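Local coordinates for transposon Tn7 transposition protein TnsA (Escherichia coli, PDB 1T0F) that makes the 5'-strand DNA breaks of Tn7 transposition as a metal-dependent, restriction enzyme-like endonuclease that forms the transposase together with TnsB, at residues 138-143 with 165-170; 133-138 with 147-152; 203-208 with 260-265; 196-201 with 242-247; 36-41 with 47-52. All coordinates share one frame; numbering follows the deposited sequence.

Contact 1: 138-143 with 165-170; sequences AALQDE and IFTDKE
In the nuclease core, the 3-10 turn that follows strand 129-134 is laid against the end of strand 163-166, where Leu140 meets Thr167 and Ile165. The two methyls of Leu140 divide the work: CD1 touches Thr167 CG2 at 4.0 Å, while CD2 reaches only the fringe of Ile165, 4.5 Å from its CG2. The leucine and threonine side chains approach obliquely, with no polar atom in the contact. Thr167 CG2 stands anti to the carbonyl carbon and faces Leu140; OG1 is tucked between backbone N and carbonyl carbon (chi1 76°) and turns to its own chain. There it accepts from Lys169 N at 3.1 Å, an ST turn, and donates to Glu170 OE1 in a very short bond of 2.5 Å. Glu170 OE1 also takes Thr167 N at 2.8 Å through its anti lone pair, while Glu170 OE2 pairs with a basic side chain of another protein chain. With a valine here instead of Thr167, Lys169 N would probably lose its side-chain acceptor and Glu170 OE1 one of its two donors, leaving the carboxylate freer to swing off the turn. Helix 143-159 adds Leu149, which touches both Leu140 and Ile165. Because one threonine presents carbon to Leu140 and oxygen to its own turn, the buried contact is purely apolar while the adjoining turn is held by directed bonds.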
# COMPACT_ATOMS: atom_id res chain seq x y z
N ALA A 138 -10.14 -3.51 13.25
CA ALA A 138 -10.78 -2.95 14.44
C ALA A 138 -11.33 -1.55 14.18
O ALA A 138 -12.30 -1.13 14.81
CB ALA A 138 -9.80 -2.91 15.59
N ALA A 139 -10.71 -0.84 13.24
CA ALA A 139 -11.13 0.51 12.90
C ALA A 139 -12.51 0.55 12.26
O ALA A 139 -13.16 1.60 12.25
CB ALA A 139 -10.10 1.15 11.97
N LEU A 140 -12.96 -0.58 11.72
CA LEU A 140 -14.26 -0.62 11.08
C LEU A 140 -15.42 -0.56 12.07
O LEU A 140 -16.57 -0.46 11.68
CB LEU A 140 -14.36 -1.87 10.20
CG LEU A 140 -13.24 -1.97 9.16
CD1 LEU A 140 -13.38 -3.27 8.38
CD2 LEU A 140 -13.28 -0.76 8.22
N GLN A 141 -15.10 -0.61 13.36
CA GLN A 141 -16.13 -0.52 14.39
C GLN A 141 -16.27 0.94 14.84
O GLN A 141 -17.19 1.29 15.57
CB GLN A 141 -15.76 -1.39 15.60
CG GLN A 141 -15.38 -2.82 15.25
CD GLN A 141 -16.54 -3.64 14.71
OE1 GLN A 141 -16.34 -4.54 13.89
NE2 GLN A 141 -17.75 -3.34 15.17
N ASP A 142 -15.35 1.79 14.38
CA ASP A 142 -15.37 3.21 14.75
C ASP A 142 -16.31 4.03 13.86
O ASP A 142 -16.17 4.06 12.63
CB ASP A 142 -13.95 3.78 14.69
CG ASP A 142 -13.87 5.20 15.21
OD1 ASP A 142 -13.98 5.39 16.44
OD2 ASP A 142 -13.70 6.12 14.39
N GLU A 143 -17.27 4.70 14.47
CA GLU A 143 -18.24 5.49 13.73
C GLU A 143 -17.65 6.57 12.82
O GLU A 143 -18.06 6.70 11.67
CB GLU A 143 -19.27 6.09 14.70
CG GLU A 143 -20.03 5.00 15.47
CD GLU A 143 -20.87 5.54 16.61
OE1 GLU A 143 -20.33 6.34 17.41
OE2 GLU A 143 -22.05 5.16 16.72
N ILE A 165 -11.92 -1.97 0.49
CA ILE A 165 -11.21 -1.78 1.73
C ILE A 165 -10.37 -3.04 1.97
O ILE A 165 -10.83 -4.14 1.73
CB ILE A 165 -12.18 -1.61 2.91
CG1 ILE A 165 -12.96 -0.30 2.76
CG2 ILE A 165 -11.41 -1.65 4.23
CD1 ILE A 165 -14.15 -0.21 3.68
N PHE A 166 -9.13 -2.85 2.40
CA PHE A 166 -8.23 -3.96 2.70
C PHE A 166 -7.79 -3.84 4.15
O PHE A 166 -7.39 -2.76 4.58
CB PHE A 166 -6.97 -3.89 1.82
CG PHE A 166 -6.98 -4.85 0.67
CD1 PHE A 166 -7.66 -4.54 -0.51
CD2 PHE A 166 -6.31 -6.07 0.76
CE1 PHE A 166 -7.67 -5.44 -1.59
CE2 PHE A 166 -6.31 -6.97 -0.30
CZ PHE A 166 -7.00 -6.66 -1.48
N THR A 167 -7.86 -4.93 4.90
CA THR A 167 -7.42 -4.90 6.30
C THR A 167 -6.32 -5.93 6.51
O THR A 167 -5.95 -6.66 5.59
CB THR A 167 -8.56 -5.23 7.30
OG1 THR A 167 -8.82 -6.63 7.29
CG2 THR A 167 -9.84 -4.48 6.93
N ASP A 168 -5.78 -5.97 7.73
CA ASP A 168 -4.74 -6.93 8.08
C ASP A 168 -5.22 -8.37 7.85
O ASP A 168 -4.42 -9.27 7.58
CB ASP A 168 -4.32 -6.74 9.55
CG ASP A 168 -5.52 -6.71 10.51
OD1 ASP A 168 -6.34 -5.77 10.41
OD2 ASP A 168 -5.63 -7.62 11.36
N LYS A 169 -6.53 -8.58 7.95
CA LYS A 169 -7.09 -9.92 7.76
C LYS A 169 -7.06 -10.42 6.31
O LYS A 169 -7.28 -11.60 6.06
CB LYS A 169 -8.52 -9.96 8.29
CG LYS A 169 -8.60 -9.88 9.81
CD LYS A 169 -10.05 -9.86 10.30
CE LYS A 169 -10.12 -9.93 11.82
NZ LYS A 169 -9.33 -8.83 12.45
N GLU A 170 -6.80 -9.52 5.37
CA GLU A 170 -6.75 -9.91 3.96
C GLU A 170 -5.34 -10.21 3.50
O GLU A 170 -5.12 -10.56 2.34
CB GLU A 170 -7.34 -8.82 3.06
CG GLU A 170 -8.87 -8.78 3.05
CD GLU A 170 -9.44 -8.53 4.42
OE1 GLU A 170 -9.23 -7.42 4.96
OE2 GLU A 170 -10.11 -9.44 4.96

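Contact 2: 133-138 with 147-152; sequences QVKPAA and EKLELE. With MG (magnesium ion), chain E.
Gln133, on strand 129-134, meets Glu152 and Leu149 of the helix with nearly every side-chain atom. Its CB lies 3.4 Å from Glu152 OE2. CG, set anti to the backbone N (chi1 173°), rests against Leu149 CD2 at 3.6 Å. The chain then bends, CD lies 3.5 Å from Glu152 OE1, and the amide splits its two ends: OE1 binds the magnesium ion at 2.5 Å, and NE2 donates to Glu152 OE2 at 2.9 Å. That carboxylate oxygen is met on its syn side, but the amide and carboxylate planes stand 75° apart and the bond is bent (144°). The bond at NE2 and the metal at OE1 together would hold the amide in one rotation; NE2 also has a weak bond to Ser115 O. Glu152 OE2 is also hydrogen-bonded to Thr116 OG1. Were Glu152 an alanine, Gln133 NE2 and Thr116 OG1 would probably both lose their carboxylate partner, and the amide would be freer to turn from the metal. Leu149 CD2 also touches Lys135 CE at 4.0 Å, the side chains running opposite ways; Lys135 NZ donates to a metal-bound water at 2.7 Å. Val134 O, two waters and Asp117 also bind the magnesium ion. Asp117 followed by Gln133-Val134-Lys135 matches the PD-(D/E)XK nuclease motif, with glutamine at the usual acidic position, and the helix forms the beta-alpha-beta crossover between parallel strands 129-134 and 163-166.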
# COMPACT_ATOMS: atom_id res chain seq x y z
N GLN A 133 -8.54 1.44 0.07
CA GLN A 133 -8.31 2.15 1.32
C GLN A 133 -7.94 1.02 2.29
O GLN A 133 -8.62 -0.01 2.36
CB GLN A 133 -9.57 2.87 1.83
CG GLN A 133 -9.39 3.49 3.22
CD GLN A 133 -8.38 4.63 3.27
OE1 GLN A 133 -7.78 4.90 4.32
NE2 GLN A 133 -8.20 5.31 2.15
N VAL A 134 -6.84 1.21 3.01
CA VAL A 134 -6.32 0.23 3.96
C VAL A 134 -6.72 0.62 5.39
O VAL A 134 -6.53 1.76 5.79
CB VAL A 134 -4.79 0.19 3.82
CG1 VAL A 134 -4.19 -0.65 4.88
CG2 VAL A 134 -4.41 -0.32 2.44
N LYS A 135 -7.27 -0.32 6.15
CA LYS A 135 -7.69 -0.03 7.52
C LYS A 135 -7.50 -1.20 8.46
O LYS A 135 -7.62 -2.35 8.05
CB LYS A 135 -9.19 0.30 7.58
CG LYS A 135 -9.62 1.63 6.98
CD LYS A 135 -9.07 2.79 7.78
CE LYS A 135 -9.54 4.11 7.18
NZ LYS A 135 -8.89 5.28 7.84
N PRO A 136 -7.17 -0.93 9.73
CA PRO A 136 -7.01 -2.05 10.66
C PRO A 136 -8.46 -2.53 10.77
O PRO A 136 -9.37 -1.72 10.73
CB PRO A 136 -6.56 -1.37 11.95
CG PRO A 136 -5.79 -0.19 11.45
CD PRO A 136 -6.65 0.32 10.32
N ALA A 137 -8.68 -3.83 10.89
CA ALA A 137 -10.04 -4.34 10.97
C ALA A 137 -10.82 -3.72 12.13
O ALA A 137 -12.00 -3.44 12.01
CB ALA A 137 -10.02 -5.86 11.11
N ALA A 138 -10.14 -3.51 13.25
CA ALA A 138 -10.78 -2.95 14.44
C ALA A 138 -11.33 -1.55 14.18
O ALA A 138 -12.30 -1.13 14.81
CB ALA A 138 -9.80 -2.91 15.59
N GLU A 147 -17.72 6.95 8.78
CA GLU A 147 -18.23 8.13 8.07
C GLU A 147 -17.26 8.55 6.97
O GLU A 147 -17.66 8.86 5.85
CB GLU A 147 -18.43 9.33 9.01
CG GLU A 147 -19.50 9.17 10.06
CD GLU A 147 -19.72 10.46 10.84
OE1 GLU A 147 -18.72 11.09 11.24
OE2 GLU A 147 -20.89 10.84 11.04
N LYS A 148 -15.97 8.56 7.30
CA LYS A 148 -14.97 8.96 6.32
C LYS A 148 -14.86 7.94 5.19
O LYS A 148 -14.61 8.30 4.04
CB LYS A 148 -13.62 9.18 7.00
CG LYS A 148 -13.59 10.45 7.85
CD LYS A 148 -12.21 10.79 8.35
CE LYS A 148 -11.74 9.81 9.41
NZ LYS A 148 -10.33 10.10 9.82
N LEU A 149 -15.07 6.67 5.52
CA LEU A 149 -15.03 5.63 4.50
C LEU A 149 -16.23 5.80 3.58
O LEU A 149 -16.13 5.56 2.38
CB LEU A 149 -15.04 4.25 5.15
CG LEU A 149 -13.74 3.81 5.83
CD1 LEU A 149 -13.99 2.52 6.62
CD2 LEU A 149 -12.64 3.61 4.78
N GLU A 150 -17.38 6.21 4.12
CA GLU A 150 -18.57 6.40 3.29
C GLU A 150 -18.33 7.56 2.31
O GLU A 150 -18.74 7.49 1.14
CB GLU A 150 -19.80 6.68 4.16
CG GLU A 150 -21.09 6.96 3.40
CD GLU A 150 -21.51 5.84 2.45
OE1 GLU A 150 -20.99 4.71 2.57
OE2 GLU A 150 -22.39 6.10 1.60
N LEU A 151 -17.68 8.62 2.77
CA LEU A 151 -17.39 9.75 1.88
C LEU A 151 -16.53 9.26 0.72
O LEU A 151 -16.79 9.57 -0.45
CB LEU A 151 -16.62 10.84 2.62
CG LEU A 151 -17.36 11.64 3.70
CD1 LEU A 151 -16.40 12.65 4.32
CD2 LEU A 151 -18.57 12.35 3.08
N GLU A 152 -15.50 8.51 1.06
CA GLU A 152 -14.56 7.96 0.08
C GLU A 152 -15.29 7.00 -0.87
O GLU A 152 -15.05 7.02 -2.08
CB GLU A 152 -13.43 7.23 0.82
CG GLU A 152 -12.30 6.77 -0.09
CD GLU A 152 -11.17 6.10 0.67
OE1 GLU A 152 -11.27 5.97 1.92
OE2 GLU A 152 -10.19 5.69 0.02
MG MG E . -5.77 3.98 5.43
O HOH W 1 -6.21 4.82 7.67
O HOH W 2 -3.37 3.74 6.27

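Contact 3: 203-208 with 260-265; sequences HILQEK and LCISQV
Apolar contact is all that passes between Leu205, on one face of its helix, and the pair Leu260 and Ile262. A single methyl carries it: Leu205 CD2 meets Ile262 CD1 at 3.2 Å, tighter than usual van der Waals contact, has Ile262 CG1 at 4.1 Å, and touches Leu260 CD2 at 3.9 Å. Leu205 and Ile262 cross at about a right angle, meeting methyl to methyl, whereas Leu260 comes in more obliquely. Leu205 CG stands anti to the carbonyl carbon (chi1 -82°), which carries the branch out from the helix to Leu260 and Ile262. These two point the same way because they are two apart along an extended chain, and Cys261 between them points away.

The hydrogen bonds run within the helix and, on the strand side, to the neighbouring strand 244-245 and Phe243. The last turn of the helix closes with Glu207 N to His203 O at 3.2 Å and Lys208 N to Ile204 O at 3.0 Å, and His203 ND1 bonds back to Ser199 O. Backbone bonds join Cys261 to Lys245 and Ser263 to Phe243.

Away from the annotated sites, helix 198-207 thus packs on the short antiparallel pair of strands 244-245 and 261-262. Ile262 also leans on Leu198 and Ala202 of that helix and on Ile244, while Leu260 reaches Ile213 at the start of helix 213-223.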
# COMPACT_ATOMS: atom_id res chain seq x y z
N HIS A 203 23.95 -11.62 -11.57
CA HIS A 203 24.60 -12.61 -12.43
C HIS A 203 24.61 -13.98 -11.77
O HIS A 203 24.31 -14.99 -12.41
CB HIS A 203 26.04 -12.19 -12.75
CG HIS A 203 26.13 -11.00 -13.66
ND1 HIS A 203 25.98 -9.71 -13.21
CD2 HIS A 203 26.34 -10.92 -15.00
CE1 HIS A 203 26.09 -8.87 -14.23
NE2 HIS A 203 26.31 -9.58 -15.33
N ILE A 204 24.96 -14.01 -10.48
CA ILE A 204 25.00 -15.26 -9.74
C ILE A 204 23.61 -15.90 -9.68
O ILE A 204 23.44 -17.07 -9.99
CB ILE A 204 25.52 -15.03 -8.30
CG1 ILE A 204 26.94 -14.48 -8.35
CG2 ILE A 204 25.47 -16.33 -7.50
CD1 ILE A 204 27.52 -14.14 -6.99
N LEU A 205 22.62 -15.10 -9.29
CA LEU A 205 21.25 -15.60 -9.19
C LEU A 205 20.75 -16.08 -10.55
O LEU A 205 19.94 -17.00 -10.62
CB LEU A 205 20.34 -14.49 -8.64
CG LEU A 205 20.35 -14.34 -7.12
CD1 LEU A 205 21.76 -14.40 -6.57
CD2 LEU A 205 19.67 -13.04 -6.74
N GLN A 206 21.24 -15.45 -11.61
CA GLN A 206 20.85 -15.80 -12.97
C GLN A 206 21.28 -17.22 -13.33
O GLN A 206 20.47 -18.02 -13.81
CB GLN A 206 21.48 -14.79 -13.93
CG GLN A 206 21.15 -15.00 -15.40
CD GLN A 206 21.81 -13.96 -16.29
OE1 GLN A 206 21.51 -12.76 -16.20
NE2 GLN A 206 22.73 -14.40 -17.14
N GLU A 207 22.54 -17.56 -13.10
CA GLU A 207 23.01 -18.90 -13.43
C GLU A 207 22.55 -19.97 -12.44
O GLU A 207 22.32 -21.12 -12.82
CB GLU A 207 24.53 -18.94 -13.57
CG GLU A 207 25.31 -18.65 -12.30
CD GLU A 207 26.79 -18.94 -12.47
OE1 GLU A 207 27.43 -18.35 -13.37
OE2 GLU A 207 27.33 -19.78 -11.71
N LYS A 208 22.40 -19.60 -11.17
CA LYS A 208 21.95 -20.54 -10.15
C LYS A 208 20.42 -20.52 -10.07
O LYS A 208 19.83 -20.92 -9.07
CB LYS A 208 22.54 -20.17 -8.79
CG LYS A 208 24.07 -20.08 -8.76
CD LYS A 208 24.71 -21.45 -8.90
CE LYS A 208 26.23 -21.35 -8.97
NZ LYS A 208 26.81 -20.67 -7.78
N LEU A 260 13.69 -14.55 -7.89
CA LEU A 260 14.06 -13.18 -7.54
C LEU A 260 14.26 -12.33 -8.78
O LEU A 260 14.87 -12.77 -9.75
CB LEU A 260 15.34 -13.16 -6.70
CG LEU A 260 15.17 -13.36 -5.19
CD1 LEU A 260 14.57 -14.72 -4.90
CD2 LEU A 260 16.51 -13.21 -4.52
N CYS A 261 13.71 -11.13 -8.74
CA CYS A 261 13.84 -10.19 -9.85
C CYS A 261 14.71 -9.06 -9.31
O CYS A 261 14.36 -8.41 -8.32
CB CYS A 261 12.47 -9.64 -10.26
SG CYS A 261 12.54 -8.47 -11.63
N ILE A 262 15.86 -8.85 -9.95
CA ILE A 262 16.79 -7.82 -9.52
C ILE A 262 16.82 -6.67 -10.49
O ILE A 262 16.99 -6.86 -11.70
CB ILE A 262 18.21 -8.39 -9.38
CG1 ILE A 262 18.22 -9.51 -8.34
CG2 ILE A 262 19.18 -7.28 -8.98
CD1 ILE A 262 19.59 -10.11 -8.09
N SER A 263 16.67 -5.46 -9.96
CA SER A 263 16.67 -4.26 -10.79
C SER A 263 18.08 -3.71 -11.03
O SER A 263 18.93 -3.77 -10.14
CB SER A 263 15.81 -3.18 -10.13
OG SER A 263 16.31 -2.89 -8.84
N GLN A 264 18.30 -3.20 -12.23
CA GLN A 264 19.59 -2.61 -12.61
C GLN A 264 19.41 -1.12 -12.34
O GLN A 264 18.76 -0.44 -13.12
CB GLN A 264 19.87 -2.77 -14.10
CG GLN A 264 19.90 -4.19 -14.63
CD GLN A 264 20.13 -4.21 -16.13
OE1 GLN A 264 21.14 -3.70 -16.62
NE2 GLN A 264 19.20 -4.80 -16.87
N VAL A 265 19.99 -0.62 -11.27
CA VAL A 265 19.83 0.80 -10.97
C VAL A 265 21.14 1.57 -10.96
O VAL A 265 22.20 1.03 -10.66
CB VAL A 265 19.14 1.02 -9.61
CG1 VAL A 265 17.78 0.33 -9.60
CG2 VAL A 265 20.01 0.49 -8.48

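Contact 4: 196-201 with 242-247; sequences AQLSPL and GFIKFN
Leu198 sets its forked end against Phe243 and Ile244, meeting the two at different angles. With Phe243 it crosses at about a right angle: both methyls press on the root of the aromatic side chain from one side, CD2 at 3.9 Å and CD1 at 4.0 Å from Phe243 CB. The ring itself leads away from the helix to meet that of Tyr51, with Leu198 CD1 lying obliquely to it. With Ile244 the leucine runs past in the opposite direction, CD2 resting 4.0 Å from Ile244 CG1. Gly242, just before, ends helix 230-240 in a Schellman motif; its positive phi (95°) would jam a CB against the preceding carbonyl, and the chain turns there into strand 244-245. Ile244 also touches Leu238 and Thr239 of helix 230-240. Three helices, 198-207, 213-223 and 230-240, followed by a small antiparallel strand pair are consistent with a winged-helix fold, as expected for a family of the HTH clan.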
# COMPACT_ATOMS: atom_id res chain seq x y z
N ALA A 196 25.87 -1.35 -5.20
CA ALA A 196 26.81 -1.85 -6.20
C ALA A 196 26.79 -3.38 -6.31
O ALA A 196 27.33 -3.94 -7.26
CB ALA A 196 28.22 -1.36 -5.87
N GLN A 197 26.17 -4.03 -5.34
CA GLN A 197 26.09 -5.49 -5.33
C GLN A 197 24.98 -6.06 -6.20
O GLN A 197 24.98 -7.25 -6.51
CB GLN A 197 25.91 -5.98 -3.89
CG GLN A 197 27.14 -5.84 -3.02
CD GLN A 197 28.24 -6.81 -3.41
OE1 GLN A 197 28.85 -6.68 -4.48
NE2 GLN A 197 28.49 -7.80 -2.57
N LEU A 198 24.03 -5.22 -6.60
CA LEU A 198 22.92 -5.68 -7.42
C LEU A 198 23.39 -6.36 -8.70
O LEU A 198 22.90 -7.43 -9.04
CB LEU A 198 22.00 -4.50 -7.78
CG LEU A 198 21.13 -3.96 -6.63
CD1 LEU A 198 20.48 -2.65 -7.06
CD2 LEU A 198 20.07 -4.99 -6.26
N SER A 199 24.35 -5.75 -9.38
CA SER A 199 24.86 -6.30 -10.63
C SER A 199 25.51 -7.67 -10.45
O SER A 199 25.12 -8.64 -11.10
CB SER A 199 25.85 -5.32 -11.27
OG SER A 199 26.34 -5.81 -12.51
N PRO A 200 26.52 -7.78 -9.57
CA PRO A 200 27.14 -9.10 -9.39
C PRO A 200 26.17 -10.15 -8.84
O PRO A 200 26.22 -11.31 -9.23
CB PRO A 200 28.31 -8.81 -8.45
CG PRO A 200 27.85 -7.61 -7.68
CD PRO A 200 27.20 -6.77 -8.75
N LEU A 201 25.29 -9.74 -7.94
CA LEU A 201 24.32 -10.67 -7.36
C LEU A 201 23.35 -11.15 -8.43
O LEU A 201 22.94 -12.32 -8.42
CB LEU A 201 23.55 -10.00 -6.21
CG LEU A 201 24.36 -9.68 -4.95
CD1 LEU A 201 23.49 -8.89 -3.98
CD2 LEU A 201 24.86 -10.97 -4.31
N GLY A 242 13.24 -2.87 -1.80
CA GLY A 242 12.54 -2.98 -3.07
C GLY A 242 13.36 -3.20 -4.33
O GLY A 242 12.78 -3.45 -5.40
N PHE A 243 14.68 -3.11 -4.23
CA PHE A 243 15.53 -3.31 -5.40
C PHE A 243 15.46 -4.75 -5.89
O PHE A 243 15.72 -5.04 -7.06
CB PHE A 243 16.96 -2.89 -5.08
CG PHE A 243 17.09 -1.42 -4.81
CD1 PHE A 243 16.72 -0.50 -5.78
CD2 PHE A 243 17.51 -0.96 -3.57
CE1 PHE A 243 16.77 0.86 -5.53
CE2 PHE A 243 17.56 0.41 -3.30
CZ PHE A 243 17.19 1.32 -4.29
N ILE A 244 15.09 -5.65 -4.99
CA ILE A 244 14.92 -7.05 -5.32
C ILE A 244 13.51 -7.42 -4.89
O ILE A 244 13.09 -7.10 -3.78
CB ILE A 244 15.91 -7.95 -4.55
CG1 ILE A 244 17.35 -7.60 -4.95
CG2 ILE A 244 15.62 -9.42 -4.84
CD1 ILE A 244 18.39 -8.37 -4.16
N LYS A 245 12.77 -8.08 -5.78
CA LYS A 245 11.43 -8.54 -5.43
C LYS A 245 11.44 -10.05 -5.64
O LYS A 245 12.24 -10.58 -6.41
CB LYS A 245 10.36 -7.85 -6.28
CG LYS A 245 10.59 -7.89 -7.76
CD LYS A 245 9.85 -6.75 -8.46
CE LYS A 245 8.37 -7.03 -8.64
NZ LYS A 245 7.71 -5.97 -9.48
N PHE A 246 10.56 -10.75 -4.94
CA PHE A 246 10.52 -12.21 -5.05
C PHE A 246 9.10 -12.74 -4.99
O PHE A 246 8.15 -11.97 -4.96
CB PHE A 246 11.35 -12.82 -3.92
CG PHE A 246 10.81 -12.54 -2.54
CD1 PHE A 246 10.93 -11.27 -1.97
CD2 PHE A 246 10.18 -13.54 -1.80
CE1 PHE A 246 10.43 -11.01 -0.68
CE2 PHE A 246 9.68 -13.30 -0.52
CZ PHE A 246 9.81 -12.02 0.05
N ASN A 247 8.95 -14.06 -4.98
CA ASN A 247 7.62 -14.65 -4.90
C ASN A 247 7.19 -14.59 -3.44
O ASN A 247 7.43 -15.52 -2.67
CB ASN A 247 7.63 -16.10 -5.39
CG ASN A 247 6.24 -16.70 -5.44
OD1 ASN A 247 5.26 -16.04 -5.12
ND2 ASN A 247 6.15 -17.96 -5.86

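Contact 5: 36-41 with 47-52; sequences LTVQEV and SHRIYS
With CG1 anti to its carbonyl carbon (chi1 -63°), Val38 aims that methyl at the start of the opposing strand, 3.6 Å from His48 O and 3.8 Å from Arg49 CD. Ser47 holds OG between its backbone N and carbonyl carbon (chi1 67°), which sets the hydroxyl beside Val38 CB at 3.6 Å. One water bridges the two segments: it donates to Val38 O at 2.7 Å and is hydrogen-bonded to Ser47 OG at 3.1 Å. Arg49 lays its CG and CD across the valine at about a right angle. The loop half of the contact is a short 3-10 turn ahead of the hairpin of strands 48-51 and 58-61; Glu40 folds back over it, and its OE1 takes both Thr37 N (2.7 Å, 160°) and Thr37 OG1 (2.8 Å), the hydroxyl coming from above the carboxylate plane. Val38 N bonds to His60 ND1 of the second hairpin strand. Further along, Val41 CB packs on Ser47 CB at 3.9 Å. His48 points away from the turn; its side chain touches Leu67 of helix 64-75, and NE2 bonds to Asp64.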
# COMPACT_ATOMS: atom_id res chain seq x y z
N LEU A 36 0.50 12.48 0.42
CA LEU A 36 1.12 12.32 1.74
C LEU A 36 2.47 11.63 1.59
O LEU A 36 2.65 10.78 0.72
CB LEU A 36 0.24 11.46 2.65
CG LEU A 36 -1.22 11.86 2.89
CD1 LEU A 36 -1.90 10.79 3.73
CD2 LEU A 36 -1.28 13.22 3.58
N THR A 37 3.41 11.98 2.47
CA THR A 37 4.74 11.39 2.46
C THR A 37 4.96 10.73 3.82
O THR A 37 4.15 10.90 4.73
CB THR A 37 5.83 12.45 2.25
OG1 THR A 37 5.92 13.28 3.41
CG2 THR A 37 5.49 13.32 1.05
N VAL A 38 6.05 9.98 3.96
CA VAL A 38 6.34 9.31 5.23
C VAL A 38 6.48 10.33 6.37
O VAL A 38 6.46 9.97 7.55
CB VAL A 38 7.63 8.47 5.15
CG1 VAL A 38 7.46 7.35 4.13
CG2 VAL A 38 8.82 9.36 4.78
N GLN A 39 6.61 11.61 6.02
CA GLN A 39 6.73 12.66 7.02
C GLN A 39 5.39 12.83 7.72
O GLN A 39 5.33 13.30 8.86
CB GLN A 39 7.12 13.99 6.36
CG GLN A 39 8.46 13.96 5.64
CD GLN A 39 9.63 13.65 6.57
OE1 GLN A 39 9.76 12.54 7.09
NE2 GLN A 39 10.49 14.65 6.79
N GLU A 40 4.31 12.46 7.04
CA GLU A 40 2.97 12.57 7.61
C GLU A 40 2.51 11.27 8.28
O GLU A 40 1.32 11.08 8.52
CB GLU A 40 1.95 12.95 6.53
CG GLU A 40 1.99 14.41 6.10
CD GLU A 40 3.19 14.76 5.24
OE1 GLU A 40 3.35 14.14 4.16
OE2 GLU A 40 3.97 15.66 5.64
N VAL A 41 3.45 10.39 8.58
CA VAL A 41 3.11 9.13 9.22
C VAL A 41 2.58 9.39 10.63
O VAL A 41 3.15 10.19 11.38
CB VAL A 41 4.33 8.18 9.31
CG1 VAL A 41 5.44 8.83 10.13
CG2 VAL A 41 3.92 6.85 9.92
N SER A 47 6.60 3.96 9.09
CA SER A 47 6.59 4.29 7.67
C SER A 47 7.65 3.50 6.92
O SER A 47 8.59 2.96 7.52
CB SER A 47 6.85 5.78 7.47
OG SER A 47 8.17 6.11 7.85
N HIS A 48 7.49 3.43 5.61
CA HIS A 48 8.41 2.70 4.75
C HIS A 48 8.57 3.43 3.43
O HIS A 48 7.61 3.97 2.87
CB HIS A 48 7.86 1.30 4.44
CG HIS A 48 7.57 0.47 5.65
ND1 HIS A 48 8.55 -0.23 6.32
CD2 HIS A 48 6.41 0.21 6.30
CE1 HIS A 48 8.01 -0.88 7.34
NE2 HIS A 48 6.71 -0.63 7.35
N ARG A 49 9.80 3.46 2.94
CA ARG A 49 10.13 4.06 1.66
C ARG A 49 10.62 2.86 0.87
O ARG A 49 11.59 2.21 1.25
CB ARG A 49 11.23 5.10 1.83
CG ARG A 49 10.74 6.40 2.45
CD ARG A 49 10.09 7.27 1.41
NE ARG A 49 10.99 8.34 0.97
CZ ARG A 49 11.04 8.83 -0.26
NH1 ARG A 49 10.24 8.34 -1.21
NH2 ARG A 49 11.87 9.82 -0.55
N ILE A 50 9.94 2.55 -0.23
CA ILE A 50 10.33 1.39 -0.99
C ILE A 50 10.33 1.61 -2.50
O ILE A 50 9.43 2.22 -3.07
CB ILE A 50 9.43 0.18 -0.63
CG1 ILE A 50 9.93 -1.09 -1.33
CG2 ILE A 50 8.00 0.46 -1.01
CD1 ILE A 50 9.39 -2.37 -0.71
N TYR A 51 11.37 1.09 -3.13
CA TYR A 51 11.53 1.21 -4.58
C TYR A 51 10.60 0.24 -5.29
O TYR A 51 10.37 -0.89 -4.82
CB TYR A 51 12.98 0.91 -4.96
CG TYR A 51 13.25 1.01 -6.44
CD1 TYR A 51 13.33 2.25 -7.06
CD2 TYR A 51 13.41 -0.13 -7.21
CE1 TYR A 51 13.57 2.35 -8.44
CE2 TYR A 51 13.65 -0.05 -8.59
CZ TYR A 51 13.72 1.20 -9.19
OH TYR A 51 13.96 1.30 -10.54
N SER A 52 10.05 0.67 -6.42
CA SER A 52 9.14 -0.15 -7.23
C SER A 52 9.71 -0.37 -8.62
O SER A 52 10.14 0.59 -9.26
CB SER A 52 7.79 0.54 -7.37
OG SER A 52 7.09 0.06 -8.52
O HOH W 3 8.69 9.04 8.76

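From the N terminus, contact 5 comes first, closing a five-residue loop at the entry to the hairpin of strands 48-51 and 58-61. Contacts 2 and 1 follow and cross: 133-138 pairs with 147-152 before 138-143 pairs with 165-170, Ala138 being common to both, so strand 129-134, its following loop, helix 143-159 and strand 163-166 are tied into one beta-alpha-beta unit. Contacts 4 and 3 cross likewise, two places on helix 198-207 gripping first 242-247 and then 260-265, segments whose strands 244-245 and 261-262 pair with each other. Centres of contacts 1 and 3 lie about 38 Å apart. Tyr51 of contact 5 touches Phe243 and Ser263, joining the hairpin to the C-terminal domain.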